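Local coordinates for protein acyl-CoA dehydrogenase (Bacillus subtilis, PDB 5LNX) that catalyses the FAD-dependent oxidation of 2,3-saturated acyl-CoA thioesters to 2,3-dehydroacyl-CoA, passing the electrons to an acceptor, at residues K12-F17 / H46-I51; S66-I71 / L296-A301; D116-F121 / G158-I163; F121-P126 / I165-T170. All blocks are in the same frame, centred on the assembly; numbering follows the deposited sequence.

Interaction 1 of 4, residues K12-F17 / H46-I51; sequences KMVRDF and HGLMGI
L48 pushes a forked tip against helix 9-32, and each branch meets a different part of it. CD1 sits over one face of the F17 ring in a CH-pi contact, 4.0 Å from the ring centroid and shifted toward the rim, where F17 CD2 and F17 CG are its nearest atoms. CD2 of L48 settles between M13 SD and V14 CG2, 3.7 Å from each. F17 carries its CG anti to the backbone N (chi1 -176°), and the CD1-CE1 edge of its ring is turned to one face of the H46 imidazole. The two rings form an offset edge-to-face pair, with centroids 5.2 Å apart and planes at 67°; F17 CD1 comes within 3.4 Å of H46 ND1. M13 CE lies near the edge of the imidazole, 3.5 Å from H46 O. The loop side owes its course to G47, whose positive phi makes it the C-prime residue of the Schellman motif that ends helix 37-45. M43 of that helix touches both F17 and L48, making this a joint between helices of the N-terminal domain. No hydrogen bond spans the two segments. Cohesion comes from dispersion and ring-edge attraction, with V14, F17 and L48 buried and the more polar imidazole, with M13, toward solvent.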
# COMPACT_ATOMS: atom_id res chain seq x y z
N LYS D 12 -12.78 26.27 19.84
CA LYS D 12 -14.21 26.59 19.64
C LYS D 12 -14.38 27.90 18.87
O LYS D 12 -15.19 27.99 17.94
CB LYS D 12 -14.97 26.69 20.97
CG LYS D 12 -16.48 26.70 20.79
N MET D 13 -13.60 28.91 19.27
CA MET D 13 -13.56 30.21 18.59
C MET D 13 -13.24 30.09 17.09
O MET D 13 -13.96 30.67 16.25
CB MET D 13 -12.54 31.12 19.28
CG MET D 13 -12.35 32.46 18.57
SD MET D 13 -11.33 32.55 17.08
CE MET D 13 -12.00 34.13 16.53
N VAL D 14 -12.20 29.32 16.76
CA VAL D 14 -11.81 29.13 15.34
C VAL D 14 -12.84 28.28 14.61
O VAL D 14 -13.11 28.51 13.45
CB VAL D 14 -10.41 28.48 15.12
CG1 VAL D 14 -10.17 28.18 13.65
CG2 VAL D 14 -9.30 29.41 15.56
N ARG D 15 -13.36 27.24 15.28
CA ARG D 15 -14.42 26.41 14.66
C ARG D 15 -15.66 27.22 14.26
O ARG D 15 -16.21 27.03 13.18
CB ARG D 15 -14.85 25.25 15.55
CG ARG D 15 -15.59 24.17 14.76
CD ARG D 15 -15.81 22.86 15.51
NE ARG D 15 -14.57 22.12 15.76
CZ ARG D 15 -14.51 20.89 16.28
NH1 ARG D 15 -13.33 20.31 16.45
NH2 ARG D 15 -15.62 20.24 16.66
N ASP D 16 -16.08 28.14 15.12
CA ASP D 16 -17.28 28.95 14.86
C ASP D 16 -17.05 29.95 13.73
O ASP D 16 -17.81 29.97 12.75
CB ASP D 16 -17.73 29.69 16.13
CG ASP D 16 -18.17 28.74 17.24
OD1 ASP D 16 -18.60 27.60 16.94
OD2 ASP D 16 -18.08 29.14 18.41
N PHE D 17 -15.99 30.76 13.88
CA PHE D 17 -15.49 31.63 12.82
C PHE D 17 -15.38 30.90 11.49
O PHE D 17 -15.90 31.36 10.45
CB PHE D 17 -14.10 32.19 13.15
CG PHE D 17 -13.60 33.17 12.12
CD1 PHE D 17 -13.81 34.52 12.28
CD2 PHE D 17 -13.04 32.72 10.93
CE1 PHE D 17 -13.44 35.42 11.29
CE2 PHE D 17 -12.65 33.62 9.94
CZ PHE D 17 -12.85 34.97 10.12
N HIS D 46 -10.51 39.56 14.04
CA HIS D 46 -10.83 38.50 15.02
C HIS D 46 -9.60 37.83 15.65
O HIS D 46 -9.72 36.82 16.35
CB HIS D 46 -11.74 37.45 14.40
CG HIS D 46 -13.15 37.92 14.20
ND1 HIS D 46 -14.23 37.11 14.47
CD2 HIS D 46 -13.65 39.10 13.77
CE1 HIS D 46 -15.34 37.76 14.20
NE2 HIS D 46 -15.02 38.97 13.78
N GLY D 47 -8.43 38.41 15.40
CA GLY D 47 -7.22 38.11 16.16
C GLY D 47 -6.63 36.76 15.83
O GLY D 47 -6.08 36.08 16.71
N LEU D 48 -6.78 36.35 14.57
CA LEU D 48 -6.29 35.05 14.07
C LEU D 48 -4.92 35.13 13.37
O LEU D 48 -4.29 34.11 13.09
CB LEU D 48 -7.29 34.45 13.10
CG LEU D 48 -8.63 34.00 13.71
CD1 LEU D 48 -9.53 33.43 12.62
CD2 LEU D 48 -8.43 32.96 14.81
N MET D 49 -4.46 36.34 13.09
CA MET D 49 -3.31 36.57 12.19
C MET D 49 -1.92 36.64 12.83
O MET D 49 -0.92 36.69 12.13
CB MET D 49 -3.56 37.83 11.37
CG MET D 49 -4.67 37.69 10.36
SD MET D 49 -4.10 36.76 8.94
CE MET D 49 -5.49 35.76 8.54
N GLY D 50 -1.88 36.61 14.15
CA GLY D 50 -0.65 36.59 14.91
C GLY D 50 -0.79 35.82 16.20
O GLY D 50 -0.56 36.35 17.27
N ILE D 51 -1.13 34.55 16.09
CA ILE D 51 -1.62 33.78 17.25
C ILE D 51 -0.50 33.37 18.22
O ILE D 51 -0.66 33.51 19.43
CB ILE D 51 -2.44 32.54 16.84
CG1 ILE D 51 -3.57 32.98 15.89
CG2 ILE D 51 -2.93 31.77 18.08
CD1 ILE D 51 -4.66 31.96 15.67

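Interaction 2 of 4, residues S66-I71 / L296-A301; sequences SYILAI and LVYHAA
I68 is the main bump on helix 64-77 here, and it fits the hollow that V297, Y298 and A301 form on helix 277-305. Its CG2 branch, anti to the I68 backbone N, enters beside V297 CG1 at 3.8 Å and also meets Y298 CE1 at 4.1 Å, while CG1 rests against the small CB of A301 at 4.2 Å. In return Y298 reaches past I68, the two side chains running in opposite directions, and crosses L69 at about a right angle. The tip of the tyrosine is applied to L69, with Y298 OH 3.6 Å from L69 CA and 3.8 Å from L69 CD1; L69 CA lies at the edge of the ring. V297 CG1, from the same helix, stands over the centre of one ring face, so the phenol is backed as it projects. The hydroxyl has a hydrogen bond with H72 ND1, one residue beyond the first segment. The local axes approach to 10.2 Å and run roughly antiparallel, at 151°. This interface packs the N-terminal helical domain on the C-terminal one: I242 of helix 229-265 touches both I68 and V297, helix 79-90 meets Y67 and I71, helix 311-326 lies against L296 and A300, and H299 meets H295 of the second subunit.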
# COMPACT_ATOMS: atom_id res chain seq x y z
N SER D 66 -2.07 26.02 20.30
CA SER D 66 -3.23 26.84 19.93
C SER D 66 -3.20 27.32 18.47
O SER D 66 -4.22 27.37 17.79
CB SER D 66 -3.30 28.06 20.84
OG SER D 66 -3.36 27.68 22.20
N TYR D 67 -2.00 27.70 18.03
CA TYR D 67 -1.80 28.21 16.68
C TYR D 67 -1.99 27.11 15.65
O TYR D 67 -2.64 27.30 14.63
CB TYR D 67 -0.39 28.81 16.57
CG TYR D 67 0.14 28.87 15.15
CD1 TYR D 67 -0.43 29.71 14.21
CD2 TYR D 67 1.19 28.06 14.75
CE1 TYR D 67 0.04 29.77 12.92
CE2 TYR D 67 1.67 28.10 13.46
CZ TYR D 67 1.10 28.97 12.54
OH TYR D 67 1.58 29.00 11.25
N ILE D 68 -1.33 25.99 15.88
CA ILE D 68 -1.39 24.84 14.98
C ILE D 68 -2.80 24.30 14.98
O ILE D 68 -3.34 23.91 13.94
CB ILE D 68 -0.47 23.71 15.46
CG1 ILE D 68 0.85 23.74 14.69
CG2 ILE D 68 -0.78 22.38 14.80
CD1 ILE D 68 1.99 24.73 14.80
N LEU D 69 -3.39 24.30 16.16
CA LEU D 69 -4.81 23.98 16.34
C LEU D 69 -5.70 24.81 15.44
O LEU D 69 -6.61 24.30 14.78
CB LEU D 69 -5.16 24.21 17.81
CG LEU D 69 -6.55 24.04 18.37
CD1 LEU D 69 -6.74 22.57 18.72
CD2 LEU D 69 -6.65 24.88 19.63
N ALA D 70 -5.43 26.10 15.39
CA ALA D 70 -6.18 27.01 14.53
C ALA D 70 -6.10 26.52 13.09
O ALA D 70 -7.13 26.22 12.46
CB ALA D 70 -5.66 28.44 14.65
N ILE D 71 -4.87 26.37 12.60
CA ILE D 71 -4.58 25.90 11.21
C ILE D 71 -5.25 24.57 10.88
O ILE D 71 -5.76 24.36 9.78
CB ILE D 71 -3.08 25.76 11.00
CG1 ILE D 71 -2.42 27.14 11.10
CG2 ILE D 71 -2.77 25.14 9.64
CD1 ILE D 71 -0.94 27.16 10.80
N LEU D 296 0.78 12.69 15.92
CA LEU D 296 2.07 13.08 15.35
C LEU D 296 2.19 14.60 15.30
O LEU D 296 3.20 15.16 15.70
CB LEU D 296 2.23 12.54 13.92
CG LEU D 296 2.49 11.05 13.78
CD1 LEU D 296 2.51 10.70 12.30
CD2 LEU D 296 3.79 10.64 14.43
N VAL D 297 1.12 15.23 14.82
CA VAL D 297 1.05 16.69 14.68
C VAL D 297 1.19 17.40 16.02
O VAL D 297 2.08 18.22 16.21
CB VAL D 297 -0.29 17.13 14.04
CG1 VAL D 297 -0.44 18.65 14.09
CG2 VAL D 297 -0.38 16.65 12.60
N TYR D 298 0.30 17.06 16.94
CA TYR D 298 0.22 17.76 18.23
C TYR D 298 1.36 17.49 19.19
O TYR D 298 1.70 18.36 19.99
CB TYR D 298 -1.14 17.49 18.90
CG TYR D 298 -2.22 18.27 18.18
CD1 TYR D 298 -2.26 19.66 18.24
CD2 TYR D 298 -3.14 17.62 17.35
CE1 TYR D 298 -3.19 20.40 17.52
CE2 TYR D 298 -4.08 18.34 16.63
CZ TYR D 298 -4.10 19.73 16.72
OH TYR D 298 -5.05 20.44 16.05
N HIS D 299 1.94 16.30 19.13
CA HIS D 299 3.13 16.00 19.92
C HIS D 299 4.36 16.76 19.37
O HIS D 299 5.20 17.25 20.13
CB HIS D 299 3.42 14.50 19.93
CG HIS D 299 4.70 14.14 20.61
ND1 HIS D 299 4.95 14.44 21.93
CD2 HIS D 299 5.81 13.50 20.15
CE1 HIS D 299 6.16 14.01 22.26
NE2 HIS D 299 6.70 13.44 21.20
N ALA D 300 4.44 16.84 18.05
CA ALA D 300 5.46 17.65 17.37
C ALA D 300 5.39 19.11 17.79
O ALA D 300 6.41 19.77 18.01
CB ALA D 300 5.31 17.53 15.87
N ALA D 301 4.16 19.62 17.87
CA ALA D 301 3.91 21.02 18.24
C ALA D 301 4.09 21.26 19.74
O ALA D 301 4.41 22.36 20.18
CB ALA D 301 2.52 21.44 17.82

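Interaction 3 of 4, residues D116-F121 / G158-I163; sequences DHLGAF and GGAADI
D162 and L118 are brought together by two first torsions. The aspartate CG stands anti to its own carbonyl carbon, beside the backbone N (chi1 -58°), on the side of the L118 backbone; the leucine CG is anti to its backbone N (chi1 -176°), on the way to the A160 methyl. D162 holds the L118 backbone at two points. OD2 accepts from L118 N at 2.9 Å through its anti lone pair, while D162 N donates to L118 O at 2.8 Å. The same carbonyl takes a second, nearly straight bond from I163 N at 3.2 Å, its donor tilted somewhat from the carbonyl plane. Further on, A120 N makes a weak bond to I163 O, and G119 pairs with I163 in a parallel bridge that starts the short strand 119-120 beside strand 163-169. Beside these bonds, the H117 imidazole is stacked on D162: D162 CB makes a CH-pi contact over one face of the H117 ring, 3.9 Å from its centroid, and the ring and carboxylate planes are 18° apart. L118 CD2 meets A160 CB at 3.4 Å, and A120 CB meets A161 CB at 3.6 Å. F121, at the end of the same segment, touches the FAD. D162 OD1 turns to K186, forming a long, weak ion pair. The L118 carbonyl, accepting two hydrogen bonds, and the engaged carboxylate satisfy polar atoms where strands 119-120 and 163-169 begin to pair. The L118 N-H bond and the distant lysine would be expected to favour the carboxylate form of D162.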
# COMPACT_ATOMS: atom_id res chain seq x y z
N ASP D 116 -3.29 43.72 9.23
CA ASP D 116 -3.16 44.90 8.34
C ASP D 116 -2.11 44.66 7.24
O ASP D 116 -2.26 45.16 6.13
CB ASP D 116 -2.76 46.15 9.13
CG ASP D 116 -2.67 47.40 8.24
OD1 ASP D 116 -3.68 47.76 7.60
OD2 ASP D 116 -1.57 48.00 8.17
N HIS D 117 -1.09 43.88 7.59
CA HIS D 117 -0.08 43.40 6.64
C HIS D 117 -0.01 41.88 6.54
O HIS D 117 -0.18 41.17 7.52
CB HIS D 117 1.30 43.88 7.04
CG HIS D 117 1.64 45.25 6.55
ND1 HIS D 117 2.90 45.78 6.68
CD2 HIS D 117 0.90 46.18 5.90
CE1 HIS D 117 2.92 46.99 6.16
NE2 HIS D 117 1.72 47.25 5.67
N LEU D 118 0.25 41.42 5.33
CA LEU D 118 0.33 39.99 5.00
C LEU D 118 1.75 39.57 4.60
O LEU D 118 2.46 40.26 3.86
CB LEU D 118 -0.61 39.66 3.83
CG LEU D 118 -0.68 38.16 3.46
CD1 LEU D 118 -1.56 37.41 4.45
CD2 LEU D 118 -1.17 37.95 2.03
N GLY D 119 2.10 38.35 5.02
CA GLY D 119 3.46 37.85 5.01
C GLY D 119 3.69 36.77 3.97
O GLY D 119 2.81 35.98 3.65
N ALA D 120 4.93 36.69 3.49
CA ALA D 120 5.31 35.74 2.47
C ALA D 120 6.74 35.28 2.77
O ALA D 120 7.42 35.91 3.58
CB ALA D 120 5.28 36.41 1.11
N PHE D 121 7.22 34.28 2.03
CA PHE D 121 8.49 33.53 2.37
C PHE D 121 9.62 33.35 1.38
O PHE D 121 10.74 33.00 1.76
CB PHE D 121 8.12 32.22 3.07
CG PHE D 121 9.28 31.35 3.42
CD1 PHE D 121 10.17 31.72 4.41
CD2 PHE D 121 9.46 30.12 2.78
CE1 PHE D 121 11.20 30.88 4.79
CE2 PHE D 121 10.51 29.28 3.14
CZ PHE D 121 11.38 29.67 4.15
N GLY D 158 1.66 35.50 -2.93
CA GLY D 158 2.30 36.34 -3.93
C GLY D 158 1.40 37.39 -4.54
O GLY D 158 0.44 37.08 -5.24
N GLY D 159 1.71 38.66 -4.27
CA GLY D 159 0.94 39.79 -4.81
C GLY D 159 -0.07 40.32 -3.80
O GLY D 159 -0.57 41.45 -3.94
N ALA D 160 -0.43 39.48 -2.85
CA ALA D 160 -1.26 39.88 -1.71
C ALA D 160 -0.33 40.38 -0.63
O ALA D 160 -0.70 41.20 0.20
CB ALA D 160 -2.09 38.71 -1.19
N ALA D 161 0.87 39.83 -0.62
CA ALA D 161 1.77 40.03 0.49
C ALA D 161 2.44 41.41 0.48
O ALA D 161 2.79 41.93 -0.59
CB ALA D 161 2.81 38.93 0.55
N ASP D 162 2.61 41.95 1.69
CA ASP D 162 3.24 43.25 1.95
C ASP D 162 4.72 43.10 2.35
O ASP D 162 5.56 43.95 2.03
CB ASP D 162 2.50 43.99 3.09
CG ASP D 162 1.04 44.21 2.79
OD1 ASP D 162 0.72 45.15 2.02
OD2 ASP D 162 0.20 43.44 3.30
N ILE D 163 4.99 42.04 3.10
CA ILE D 163 6.33 41.69 3.54
C ILE D 163 6.71 40.34 2.93
O ILE D 163 5.94 39.38 3.01
CB ILE D 163 6.40 41.54 5.08
CG1 ILE D 163 6.18 42.88 5.78
CG2 ILE D 163 7.66 40.80 5.52
CD1 ILE D 163 7.31 43.89 5.72

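Interaction 4 of 4, residues F121-P126 / I165-T170; sequences FALTEP and ITFALT. With FAD (flavin-adenine dinucleotide), chain S.
F167 lies across the bend at F121-L123, and each level of its side chain has its own neighbour. Its CG stands anti to its carbonyl carbon, beside the backbone N (chi1 -59°), and packs with CB on L123 CD1, CB at 4.0 Å. One step out, CD2 touches L123 CB and comes within 3.4 Å of A122 O, which lies near the ring plane at its edge. CE2 then meets F121 CE1 rim to rim at the edge of the F167 ring, as does CZ at the tip. The rings are oblique, planes at 71° and centroids 5.3 Å apart. In the backbone, F167 N donates to A122 O at 3.1 Å, tying the loop to strand 163-169. On the side of the F121 ring across from CE1, CD2 approaches FAD N3, near the ring plane, at 3.6 Å. L123 N and T124 N both donate to FAD O2, the latter at 2.8 Å, and T124 OG1 donates to FAD N1 at 2.6 Å. R266 of the third subunit hydrogen-bonds to both P126 O and the FAD, sharing the pocket between chains. Three donors on N1 and O2 would polarise that end of the isoalloxazine, consistent with stabilising negative charge in the reduced flavin.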
# COMPACT_ATOMS: atom_id res chain seq x y z
N PHE D 121 7.22 34.28 2.03
CA PHE D 121 8.49 33.53 2.37
C PHE D 121 9.62 33.35 1.38
O PHE D 121 10.74 33.00 1.76
CB PHE D 121 8.12 32.22 3.07
CG PHE D 121 9.28 31.35 3.42
CD1 PHE D 121 10.17 31.72 4.41
CD2 PHE D 121 9.46 30.12 2.78
CE1 PHE D 121 11.20 30.88 4.79
CE2 PHE D 121 10.51 29.28 3.14
CZ PHE D 121 11.38 29.67 4.15
N ALA D 122 9.41 33.65 0.13
CA ALA D 122 10.57 33.78 -0.76
C ALA D 122 11.92 33.03 -0.52
O ALA D 122 13.00 33.65 -0.41
CB ALA D 122 10.87 35.21 -1.19
N LEU D 123 11.88 31.71 -0.67
CA LEU D 123 13.11 30.86 -0.73
C LEU D 123 13.34 30.18 -2.08
O LEU D 123 14.41 30.33 -2.70
CB LEU D 123 13.01 29.79 0.34
CG LEU D 123 14.09 28.74 0.44
CD1 LEU D 123 15.47 29.34 0.68
CD2 LEU D 123 13.71 27.77 1.55
N THR D 124 12.31 29.50 -2.56
CA THR D 124 12.41 28.64 -3.76
C THR D 124 12.69 29.40 -5.07
O THR D 124 12.18 30.52 -5.29
CB THR D 124 11.10 27.80 -3.93
OG1 THR D 124 10.86 27.10 -2.71
CG2 THR D 124 11.20 26.80 -5.08
N GLU D 125 13.45 28.75 -5.95
CA GLU D 125 13.89 29.34 -7.23
C GLU D 125 13.84 28.29 -8.35
O GLU D 125 13.89 27.10 -8.08
CB GLU D 125 15.36 29.80 -7.15
CG GLU D 125 15.65 30.97 -6.23
CD GLU D 125 17.06 31.56 -6.44
OE1 GLU D 125 17.81 31.05 -7.31
OE2 GLU D 125 17.44 32.52 -5.72
N PRO D 126 13.78 28.73 -9.62
CA PRO D 126 13.65 27.75 -10.68
C PRO D 126 14.68 26.64 -10.60
O PRO D 126 14.36 25.49 -10.88
CB PRO D 126 13.82 28.58 -11.96
CG PRO D 126 13.30 29.94 -11.59
CD PRO D 126 13.67 30.12 -10.14
N ILE D 165 9.84 37.66 3.42
CA ILE D 165 11.07 37.14 4.02
C ILE D 165 11.86 36.41 2.93
O ILE D 165 11.44 35.35 2.45
CB ILE D 165 10.83 36.18 5.20
CG1 ILE D 165 9.94 36.82 6.27
CG2 ILE D 165 12.14 35.72 5.79
CD1 ILE D 165 10.25 38.27 6.61
N THR D 166 12.95 37.04 2.51
CA THR D 166 13.61 36.69 1.26
C THR D 166 15.03 36.27 1.52
O THR D 166 15.77 36.95 2.24
CB THR D 166 13.64 37.86 0.24
OG1 THR D 166 12.34 38.44 0.13
CG2 THR D 166 14.05 37.36 -1.16
N PHE D 167 15.43 35.22 0.82
CA PHE D 167 16.75 34.62 1.00
C PHE D 167 17.60 34.81 -0.25
O PHE D 167 17.15 34.54 -1.37
CB PHE D 167 16.62 33.13 1.36
CG PHE D 167 15.85 32.90 2.62
CD1 PHE D 167 16.47 32.90 3.85
CD2 PHE D 167 14.47 32.77 2.58
CE1 PHE D 167 15.75 32.73 5.01
CE2 PHE D 167 13.73 32.62 3.73
CZ PHE D 167 14.37 32.59 4.96
N ALA D 168 18.84 35.24 -0.04
CA ALA D 168 19.71 35.67 -1.14
C ALA D 168 21.19 35.54 -0.77
O ALA D 168 21.57 35.82 0.35
CB ALA D 168 19.36 37.10 -1.54
N LEU D 169 22.01 35.09 -1.73
CA LEU D 169 23.49 34.97 -1.56
C LEU D 169 24.22 36.28 -1.28
O LEU D 169 24.15 37.22 -2.08
CB LEU D 169 24.12 34.38 -2.82
CG LEU D 169 23.85 32.91 -3.11
CD1 LEU D 169 24.37 32.57 -4.49
CD2 LEU D 169 24.46 32.02 -2.05
N THR D 170 24.90 36.35 -0.13
CA THR D 170 25.82 37.50 0.20
C THR D 170 27.37 37.65 -0.36
O THR D 170 27.70 38.74 -0.97
CB THR D 170 25.59 37.93 1.71
OG1 THR D 170 25.37 36.80 2.57
CG2 THR D 170 24.36 38.85 1.87
PA FAD S . 12.38 19.33 -6.94
O1A FAD S . 12.78 19.69 -5.52
O2A FAD S . 13.30 19.44 -8.11
O5B FAD S . 11.95 17.78 -6.83
C5B FAD S . 11.34 17.03 -7.87
C4B FAD S . 11.04 15.66 -7.27
O4B FAD S . 12.28 15.04 -7.05
C3B FAD S . 10.34 15.75 -5.92
O3B FAD S . 9.44 14.65 -5.73
C2B FAD S . 11.44 15.63 -4.91
O2B FAD S . 11.03 14.84 -3.81
C1B FAD S . 12.47 14.85 -5.67
N9A FAD S . 13.86 15.11 -5.33
C8A FAD S . 14.70 16.05 -5.83
N7A FAD S . 15.95 15.88 -5.31
C5A FAD S . 15.90 14.83 -4.45
C6A FAD S . 16.81 14.07 -3.59
N6A FAD S . 18.10 14.41 -3.45
N1A FAD S . 16.32 13.00 -2.93
C2A FAD S . 15.05 12.57 -3.01
N3A FAD S . 14.17 13.21 -3.78
C4A FAD S . 14.52 14.30 -4.51
N1 FAD S . 8.50 27.93 -2.05
C2 FAD S . 8.81 28.91 -1.17
O2 FAD S . 10.00 29.23 -1.06
N3 FAD S . 7.89 29.56 -0.41
C4 FAD S . 6.59 29.26 -0.48
O4 FAD S . 5.74 29.86 0.23
C4X FAD S . 6.17 28.21 -1.43
N5 FAD S . 4.87 27.87 -1.55
C5X FAD S . 4.49 26.92 -2.43
C6 FAD S . 3.15 26.68 -2.57
C7 FAD S . 2.69 25.70 -3.42
C7M FAD S . 1.20 25.45 -3.39
C8 FAD S . 3.66 24.95 -4.25
C8M FAD S . 3.25 23.87 -5.22
C9 FAD S . 5.00 25.22 -4.15
C9A FAD S . 5.48 26.19 -3.27
N10 FAD S . 6.87 26.54 -3.18
C10 FAD S . 7.23 27.54 -2.23
C1' FAD S . 7.90 25.81 -3.92
C2' FAD S . 8.12 24.44 -3.25
O2' FAD S . 8.66 24.50 -1.92
C3' FAD S . 8.97 23.54 -4.14
O3' FAD S . 8.14 23.03 -5.18
C4' FAD S . 9.62 22.42 -3.34
O4' FAD S . 10.60 22.98 -2.45
C5' FAD S . 10.26 21.33 -4.24
O5' FAD S . 11.16 21.78 -5.25
P FAD S . 10.86 21.66 -6.85
O1P FAD S . 12.02 22.21 -7.67
O2P FAD S . 9.49 22.21 -7.13
O3P FAD S . 11.00 20.11 -7.28

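In the fold
From the N terminus, interaction 1 closes first, bringing the loop after helix 37-45 back to helix 9-32. Its I51 and V14 touch A70 of helix 64-77, where interaction 2 opens. Interaction 2 closes only at helix 277-305, joining the N-terminal and C-terminal helical domains in a loop that encloses both remaining contacts. Within it, interactions 3 and 4 cross: their segments alternate along the chain, share F121, and are linked by a probable hydrogen bond between A120 O and I165 N, 3.0 Å apart. Both lie along strand 163-169, interaction 3 at its start and interaction 4 farther along, beside the flavin. Interactions 2 and 4 have centres about 27 Å apart, on opposite sides of the chain's centre.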